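Local coordinates for protein retinol dehydratase (Spodoptera frugiperda, PDB 1FMJ) that binds retinol and adenosine-3'-5'-diphosphate in a sulfotransferase fold and dehydrates retinol, probably by way of sulfonation, at residues Phe195-Ala198 and Arg199-Leu203; Glu296-Arg299 and Glu300-Ile303; Leu50-Ala53 and Ala54-Asn58. All coordinates share one frame; numbering follows the deposited sequence.

Interaction 1. Residues Phe195-Ala198 and Arg199-Leu203; sequences FHHA and RLLYL. With RTL (retinol), chain H.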
loop_
_atom_site.group_PDB
_atom_site.type_symbol
_atom_site.label_atom_id
_atom_site.label_comp_id
_atom_site.label_asym_id
_atom_site.label_seq_id
_atom_site.Cartn_x
_atom_site.Cartn_y
_atom_site.Cartn_z
ATOM N N PHE A 195 -4.859 -0.883 10.799
ATOM C CA PHE A 195 -4.778 -0.499 12.201
ATOM C C PHE A 195 -3.440 -0.987 12.759
ATOM O O PHE A 195 -2.674 -0.201 13.308
ATOM C CB PHE A 195 -5.942 -1.123 12.984
ATOM C CG PHE A 195 -5.778 -1.070 14.489
ATOM C CD1 PHE A 195 -5.829 0.139 15.176
ATOM C CD2 PHE A 195 -5.600 -2.243 15.218
ATOM C CE1 PHE A 195 -5.709 0.178 16.572
ATOM C CE2 PHE A 195 -5.479 -2.215 16.611
ATOM C CZ PHE A 195 -5.536 -1.001 17.287
ATOM N N HIS A 196 -3.168 -2.282 12.597
ATOM C CA HIS A 196 -1.937 -2.895 13.086
ATOM C C HIS A 196 -0.687 -2.331 12.463
ATOM O O HIS A 196 0.349 -2.218 13.122
ATOM C CB HIS A 196 -1.966 -4.400 12.853
ATOM C CG HIS A 196 -2.773 -5.142 13.865
ATOM N ND1 HIS A 196 -2.337 -5.343 15.157
ATOM C CD2 HIS A 196 -3.996 -5.717 13.783
ATOM C CE1 HIS A 196 -3.258 -6.011 15.827
ATOM N NE2 HIS A 196 -4.275 -6.250 15.017
ATOM N N HIS A 197 -0.778 -2.010 11.178
ATOM C CA HIS A 197 0.340 -1.436 10.457
ATOM C C HIS A 197 0.652 -0.042 10.998
ATOM O O HIS A 197 1.819 0.364 11.044
ATOM C CB HIS A 197 0.007 -1.375 8.970
ATOM C CG HIS A 197 1.051 -0.700 8.137
ATOM N ND1 HIS A 197 1.003 0.643 7.831
ATOM C CD2 HIS A 197 2.166 -1.183 7.542
ATOM C CE1 HIS A 197 2.046 0.959 7.082
ATOM N NE2 HIS A 197 2.767 -0.131 6.894
ATOM N N ALA A 198 -0.386 0.688 11.410
ATOM C CA ALA A 198 -0.186 2.028 11.956
ATOM C C ALA A 198 0.504 1.877 13.310
ATOM O O ALA A 198 1.338 2.697 13.694
ATOM C CB ALA A 198 -1.511 2.753 12.106
ATOM N N ARG A 199 0.155 0.819 14.031
ATOM C CA ARG A 199 0.776 0.544 15.324
ATOM C C ARG A 199 2.254 0.205 15.107
ATOM O O ARG A 199 3.122 0.655 15.849
ATOM C CB ARG A 199 0.075 -0.632 16.012
ATOM C CG ARG A 199 -1.232 -0.285 16.726
ATOM C CD ARG A 199 -1.049 -0.353 18.236
ATOM N NE ARG A 199 -2.310 -0.208 18.962
ATOM C CZ ARG A 199 -2.904 0.952 19.232
ATOM N NH1 ARG A 199 -2.356 2.096 18.845
ATOM N NH2 ARG A 199 -4.063 0.961 19.873
ATOM N N LEU A 200 2.526 -0.583 14.072
ATOM C CA LEU A 200 3.884 -1.004 13.737
ATOM C C LEU A 200 4.873 0.154 13.591
ATOM O O LEU A 200 5.995 0.088 14.095
ATOM C CB LEU A 200 3.873 -1.812 12.437
ATOM C CG LEU A 200 5.213 -2.244 11.822
ATOM C CD1 LEU A 200 5.801 -3.413 12.610
ATOM C CD2 LEU A 200 5.011 -2.662 10.372
ATOM N N LEU A 201 4.452 1.209 12.896
ATOM C CA LEU A 201 5.313 2.358 12.649
ATOM C C LEU A 201 5.100 3.531 13.598
ATOM O O LEU A 201 5.573 4.638 13.332
ATOM C CB LEU A 201 5.135 2.819 11.199
ATOM C CG LEU A 201 5.278 1.671 10.193
ATOM C CD1 LEU A 201 5.035 2.167 8.755
ATOM C CD2 LEU A 201 6.663 1.061 10.330
ATOM N N TYR A 202 4.391 3.282 14.697
ATOM C CA TYR A 202 4.121 4.311 15.691
ATOM C C TYR A 202 3.327 5.478 15.112
ATOM O O TYR A 202 3.519 6.615 15.523
ATOM C CB TYR A 202 5.433 4.846 16.281
ATOM C CG TYR A 202 6.243 3.821 17.047
ATOM C CD1 TYR A 202 7.386 3.236 16.487
ATOM C CD2 TYR A 202 5.849 3.410 18.318
ATOM C CE1 TYR A 202 8.111 2.261 17.181
ATOM C CE2 TYR A 202 6.561 2.441 19.012
ATOM C CZ TYR A 202 7.684 1.870 18.443
ATOM O OH TYR A 202 8.360 0.893 19.134
ATOM N N LEU A 203 2.437 5.197 14.166
ATOM C CA LEU A 203 1.631 6.244 13.542
ATOM C C LEU A 203 0.413 6.636 14.377
ATOM O O LEU A 203 -0.082 7.763 14.274
ATOM C CB LEU A 203 1.152 5.795 12.157
ATOM C CG LEU A 203 2.207 5.354 11.142
ATOM C CD1 LEU A 203 1.528 5.003 9.830
ATOM C CD2 LEU A 203 3.225 6.456 10.936
HETATM C C1 RTL H . 8.650 6.499 10.244
HETATM C C2 RTL H . 8.668 7.944 10.837
HETATM C C3 RTL H . 9.523 8.911 10.028
HETATM C C4 RTL H . 10.411 8.763 8.795
HETATM C C5 RTL H . 10.281 7.297 8.371
HETATM C C6 RTL H . 9.528 6.268 8.956
HETATM C C7 RTL H . 9.493 4.883 8.414
HETATM C C8 RTL H . 8.695 4.483 7.381
HETATM C C9 RTL H . 8.652 3.118 6.841
HETATM C C10 RTL H . 7.788 2.873 5.789
HETATM C C11 RTL H . 7.520 1.625 5.042
HETATM C C12 RTL H . 6.171 1.392 4.912
HETATM C C13 RTL H . 5.332 0.345 4.293
HETATM C C14 RTL H . 3.983 0.149 4.190
HETATM C C15 RTL H . 3.282 0.636 2.991
HETATM O O1 RTL H . 3.270 -0.291 1.990
HETATM C C16 RTL H . 7.135 6.328 10.011
HETATM C C17 RTL H . 9.053 5.638 11.451
HETATM C C18 RTL H . 11.168 7.046 7.141
HETATM C C19 RTL H . 9.551 2.024 7.449
HETATM C C20 RTL H . 6.298 -0.679 3.674
#
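The Phe195 ring has the CG of Arg199 over one face, while its CZ-CE1 edge reaches the face of the Arg199 guanidinium. CE1 stands 3.7 Å above the guanidinium plane, offset toward the rim. The two planes are 66° apart, so ring edge meets flat cation and no parallel stack forms. A bend at chi2 of Arg199 (-109°) folds the side chain back along the ring in this way, and NH2 continues to the carbonyl of Ser208. The other end of the Phe195 ring sends CD2 over the centre of the His196 imidazole, whose nitrogens are held by Glu308 and Tyr322.

The backbone beneath is the last turn of helix 187-200, closed by a Schellman motif. Leu203 N donates to Ala198 O (2.8 Å) and Tyr202 N to Arg199 O (3.1 Å), with Tyr202 at positive phi (61°) as the C-prime residue. Before this cap, Arg199 N donates to Phe195 O and Leu200 N to His196 O, while the bond from Leu201 N to His197 O is weak at 3.3 Å. The cap also brings Leu203 CB to within 4.0 Å of Ala198 CB.

The His197 imidazole, a wall of the retinol pocket, has retinol C13 at its edge and in its plane. Leu201 CD1 approaches the same ring obliquely, 3.6 Å from His197 CE1, and Leu203 CD2 touches the ligand's C16 methyl. His197 NE2 is buried here without a hydrogen-bonding partner in the model; its nearest ligand atom is retinol C14, at 3.0 Å, so short that the exact spacing is doubtful.

Interaction 2. Residues Glu296-Arg299 and Glu300-Ile303; sequences EDYR and EIGI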
loop_
_atom_site.group_PDB
_atom_site.type_symbol
_atom_site.label_atom_id
_atom_site.label_comp_id
_atom_site.label_asym_id
_atom_site.label_seq_id
_atom_site.Cartn_x
_atom_site.Cartn_y
_atom_site.Cartn_z
ATOM N N GLU A 296 11.856 -7.037 8.590
ATOM C CA GLU A 296 12.425 -7.196 9.923
ATOM C C GLU A 296 13.821 -6.588 10.011
ATOM O O GLU A 296 14.371 -6.441 11.096
ATOM C CB GLU A 296 12.469 -8.679 10.317
ATOM C CG GLU A 296 11.120 -9.225 10.759
ATOM C CD GLU A 296 10.606 -8.554 12.018
ATOM O OE1 GLU A 296 9.370 -8.420 12.158
ATOM O OE2 GLU A 296 11.435 -8.164 12.873
ATOM N N ASP A 297 14.383 -6.230 8.862
ATOM C CA ASP A 297 15.705 -5.619 8.799
ATOM C C ASP A 297 15.662 -4.233 9.435
ATOM O O ASP A 297 16.698 -3.671 9.799
ATOM C CB ASP A 297 16.168 -5.516 7.340
ATOM C CG ASP A 297 15.035 -5.149 6.388
ATOM O OD1 ASP A 297 14.012 -5.863 6.389
ATOM O OD2 ASP A 297 15.165 -4.160 5.629
ATOM N N TYR A 298 14.457 -3.690 9.579
ATOM C CA TYR A 298 14.293 -2.371 10.178
ATOM C C TYR A 298 14.159 -2.412 11.701
ATOM O O TYR A 298 14.320 -1.392 12.367
ATOM C CB TYR A 298 13.071 -1.659 9.588
ATOM C CG TYR A 298 13.248 -1.179 8.168
ATOM C CD1 TYR A 298 14.337 -0.386 7.812
ATOM C CD2 TYR A 298 12.310 -1.486 7.184
ATOM C CE1 TYR A 298 14.488 0.091 6.512
ATOM C CE2 TYR A 298 12.451 -1.012 5.877
ATOM C CZ TYR A 298 13.542 -0.225 5.553
ATOM O OH TYR A 298 13.693 0.248 4.271
ATOM N N ARG A 299 13.875 -3.580 12.266
ATOM C CA ARG A 299 13.720 -3.640 13.711
ATOM C C ARG A 299 15.015 -3.305 14.450
ATOM O O ARG A 299 14.979 -2.676 15.504
ATOM C CB ARG A 299 13.199 -5.009 14.156
ATOM C CG ARG A 299 12.687 -5.005 15.594
ATOM C CD ARG A 299 11.936 -6.281 15.919
ATOM N NE ARG A 299 10.773 -6.463 15.054
ATOM C CZ ARG A 299 9.573 -5.943 15.281
ATOM N NH1 ARG A 299 9.351 -5.194 16.353
ATOM N NH2 ARG A 299 8.585 -6.187 14.433
ATOM N N GLU A 300 16.152 -3.719 13.895
ATOM C CA GLU A 300 17.443 -3.436 14.519
ATOM C C GLU A 300 17.654 -1.929 14.611
ATOM O O GLU A 300 18.388 -1.449 15.472
ATOM C CB GLU A 300 18.577 -4.081 13.711
ATOM C CG GLU A 300 19.976 -3.861 14.285
ATOM C CD GLU A 300 20.542 -2.480 13.974
ATOM O OE1 GLU A 300 20.616 -2.127 12.780
ATOM O OE2 GLU A 300 20.924 -1.750 14.920
ATOM N N ILE A 301 16.999 -1.185 13.725
ATOM C CA ILE A 301 17.111 0.273 13.718
ATOM C C ILE A 301 16.362 0.873 14.908
ATOM O O ILE A 301 16.815 1.852 15.502
ATOM C CB ILE A 301 16.547 0.873 12.402
ATOM C CG1 ILE A 301 17.356 0.354 11.207
ATOM C CG2 ILE A 301 16.598 2.394 12.452
ATOM C CD1 ILE A 301 16.863 0.839 9.860
ATOM N N GLY A 302 15.218 0.286 15.251
ATOM C CA GLY A 302 14.439 0.771 16.376
ATOM C C GLY A 302 13.133 1.461 16.019
ATOM O O GLY A 302 12.472 2.036 16.892
ATOM N N ILE A 303 12.739 1.394 14.750
ATOM C CA ILE A 303 11.512 2.052 14.314
ATOM C C ILE A 303 10.274 1.171 14.181
ATOM O O ILE A 303 9.255 1.614 13.653
ATOM C CB ILE A 303 11.711 2.767 12.968
ATOM C CG1 ILE A 303 12.151 1.759 11.911
ATOM C CG2 ILE A 303 12.708 3.889 13.124
ATOM C CD1 ILE A 303 12.035 2.285 10.487
#
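Tyr298 and Arg299 offer the carbonyls, and Ile301 and Gly302 the amides, of two overlapping turns that run on from the short 3-10 segment beginning at Glu296. In that segment Glu296 O accepts from Arg299 N, and the two side chains close the same step with a salt bridge. Arg299 grips the carboxylate side-on: NE reaches OE2 of Glu296 at 2.8 Å, along its syn lone pair, and NH2 reaches OE1 at a longer 3.3 Å. Both acceptors lie close to the guanidinium plane and both bonds are nearly straight.

Asp297 comes next and puts its OD2 over the centre of one face of the Tyr298 ring, 4.1 Å above the plane. Tyr298 itself carries most of the apolar contact. Its CD1 edge meets Ile301 CD1 at 3.5 Å, almost in the ring plane, the two side chains running alongside each other in the same direction. Ile303 CD1 comes in obliquely, 4.2 Å from Tyr298 CB.

The Tyr298 carbonyl takes Ile301 N at 3.0 Å, but the donor stands 63° out of the carbonyl plane, so it is not on a lone pair of that oxygen; the bond spans only three residues. Gly302 N adds a weak bond to that oxygen and another weak one to Arg299 O. With phi at 109°, Gly302 occupies a region where a side chain would press on the preceding carbonyl.

Arg299 also donates from NH1 to Ala305 O and from NH2 to Glu308 O, fastening the turn to the chain that follows. Ile303 touches retinol, and the whole turn lies in the long connection between helices 284-288 and 325-338, with Tyr298, Ile301 and Ile303 packed on Leu138 of helix 132-142.

Interaction 3. Residues Leu50-Ala53 and Ala54-Asn58; sequences LKDA and ANIYN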
loop_
_atom_site.group_PDB
_atom_site.type_symbol
_atom_site.label_atom_id
_atom_site.label_comp_id
_atom_site.label_asym_id
_atom_site.label_seq_id
_atom_site.Cartn_x
_atom_site.Cartn_y
_atom_site.Cartn_z
ATOM N N LEU A 50 2.410 17.009 -1.775
ATOM C CA LEU A 50 2.216 18.148 -2.663
ATOM C C LEU A 50 3.453 18.669 -3.392
ATOM O O LEU A 50 3.329 19.295 -4.440
ATOM C CB LEU A 50 1.553 19.294 -1.890
ATOM C CG LEU A 50 0.162 19.029 -1.299
ATOM C CD1 LEU A 50 -0.245 20.185 -0.396
ATOM C CD2 LEU A 50 -0.855 18.845 -2.410
ATOM N N LYS A 51 4.645 18.433 -2.853
ATOM C CA LYS A 51 5.853 18.909 -3.523
ATOM C C LYS A 51 6.205 18.061 -4.754
ATOM O O LYS A 51 6.998 18.475 -5.596
ATOM C CB LYS A 51 7.033 18.929 -2.538
ATOM C CG LYS A 51 7.389 17.566 -1.964
ATOM C CD LYS A 51 8.422 17.643 -0.841
ATOM C CE LYS A 51 8.759 16.239 -0.332
ATOM N NZ LYS A 51 9.686 16.235 0.833
ATOM N N ASP A 52 5.594 16.884 -4.876
ATOM C CA ASP A 52 5.893 15.996 -6.001
ATOM C C ASP A 52 4.648 15.528 -6.764
ATOM O O ASP A 52 4.749 14.721 -7.691
ATOM C CB ASP A 52 6.683 14.792 -5.469
ATOM C CG ASP A 52 7.367 13.989 -6.567
ATOM O OD1 ASP A 52 7.955 14.596 -7.479
ATOM O OD2 ASP A 52 7.342 12.743 -6.504
ATOM N N ALA A 53 3.478 16.042 -6.394
ATOM C CA ALA A 53 2.225 15.634 -7.042
ATOM C C ALA A 53 2.176 15.870 -8.554
ATOM O O ALA A 53 1.789 14.983 -9.314
ATOM C CB ALA A 53 1.040 16.324 -6.370
ATOM N N ALA A 54 2.567 17.062 -8.990
ATOM C CA ALA A 54 2.564 17.389 -10.417
ATOM C C ALA A 54 3.562 16.519 -11.189
ATOM O O ALA A 54 3.255 16.019 -12.276
ATOM C CB ALA A 54 2.895 18.850 -10.606
ATOM N N ASN A 55 4.752 16.342 -10.622
ATOM C CA ASN A 55 5.784 15.522 -11.250
ATOM C C ASN A 55 5.299 14.091 -11.438
ATOM O O ASN A 55 5.541 13.475 -12.477
ATOM C CB ASN A 55 7.049 15.508 -10.394
ATOM C CG ASN A 55 7.865 16.771 -10.540
ATOM O OD1 ASN A 55 8.875 16.940 -9.869
ATOM N ND2 ASN A 55 7.433 17.663 -11.418
ATOM N N ILE A 56 4.613 13.565 -10.429
ATOM C CA ILE A 56 4.102 12.204 -10.507
ATOM C C ILE A 56 2.966 12.118 -11.521
ATOM O O ILE A 56 2.765 11.092 -12.157
ATOM C CB ILE A 56 3.630 11.717 -9.120
ATOM C CG1 ILE A 56 4.852 11.458 -8.232
ATOM C CG2 ILE A 56 2.803 10.450 -9.257
ATOM C CD1 ILE A 56 4.531 11.301 -6.751
ATOM N N TYR A 57 2.235 13.212 -11.680
ATOM C CA TYR A 57 1.128 13.261 -12.624
ATOM C C TYR A 57 1.704 13.257 -14.039
ATOM O O TYR A 57 1.071 12.792 -14.985
ATOM C CB TYR A 57 0.318 14.538 -12.395
ATOM C CG TYR A 57 -1.035 14.550 -13.065
ATOM C CD1 TYR A 57 -2.037 13.659 -12.675
ATOM C CD2 TYR A 57 -1.318 15.454 -14.091
ATOM C CE1 TYR A 57 -3.287 13.666 -13.292
ATOM C CE2 TYR A 57 -2.562 15.468 -14.716
ATOM C CZ TYR A 57 -3.543 14.574 -14.310
ATOM O OH TYR A 57 -4.771 14.586 -14.927
ATOM N N ASN A 58 2.921 13.766 -14.169
ATOM C CA ASN A 58 3.576 13.842 -15.466
ATOM C C ASN A 58 4.779 12.915 -15.607
ATOM O O ASN A 58 5.535 13.040 -16.559
ATOM C CB ASN A 58 4.021 15.285 -15.721
ATOM C CG ASN A 58 2.851 16.222 -15.934
ATOM O OD1 ASN A 58 2.254 16.249 -17.015
ATOM N ND2 ASN A 58 2.499 16.982 -14.895
HETATM O O HOH W 1 3.257 19.437 -6.979
#
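With CG of Asp52 anti to its own nitrogen (chi1 -165°), the carboxylate swings forward beside the first turn of helix 53-57, where it meets Asn55 and Ile56. On the Ile56 side, chi1 of -72° sets CG1 anti to the carbonyl carbon and carries the CG1-CD1 branch back toward Asp52. The two side chains then cross at about a right angle, Asp52 OD2 lying 3.2 Å from Ile56 CD1, a tight approach of oxygen to methyl.

This is the N-terminal start of a short helix, with Asp52 at the N-cap position. Its carboxylate makes no capping bond to the helix amides. Asp52 OD1 comes within 3.2 Å of Asn55 CB, and the carboxylate and the Asn55 amide are turned 85° against each other. That same OD1 is bonded to the hydroxyl of Ser147, which joins the start of this helix to helix 146-152; Asn55 and Ile56 touch Ser147 as well.

The backbone supplies the regular bonds. Ile56 N donates to Asp52 O at 3.0 Å, almost in line with the carbonyl bond, and Tyr57 N donates to Ala53 O at the same length. A water accepts from Ala54 N at 3.2 Å; its other link, to Leu50 O, is suspiciously short and its exact length is doubtful. An early helix amide is thus met by water. The Tyr57 ring packs edge-to-face with Phe9, near the N terminus. The helix ends after Tyr57, and Asn58 turns back on it: its ND2, 2.9 Å from Ala54 O, and its backbone N, 3.0 Å away, reach that one oxygen from opposite faces of the carbonyl plane.

In the fold
From the N terminus, interaction 3 comes first, starting helix 53-57 after strand 43-46. Interaction 1 closes helix 187-200 after strand 179-184 of the parallel sheet, and interaction 2 turns the long connection between helices 284-288 and 325-338. Each is a local turn within continuous chain; they follow in series and none nests in or crosses another. Interactions 1 and 2 have centres 14 Å apart and touch, Tyr202 CD1 lying 3.8 Å from Ile303 O, and both contribute to the retinol pocket, through His197 and Ile303. Interaction 3 lies apart: its nearest atoms are about 15 Å from interaction 1 and about 17 Å from interaction 2.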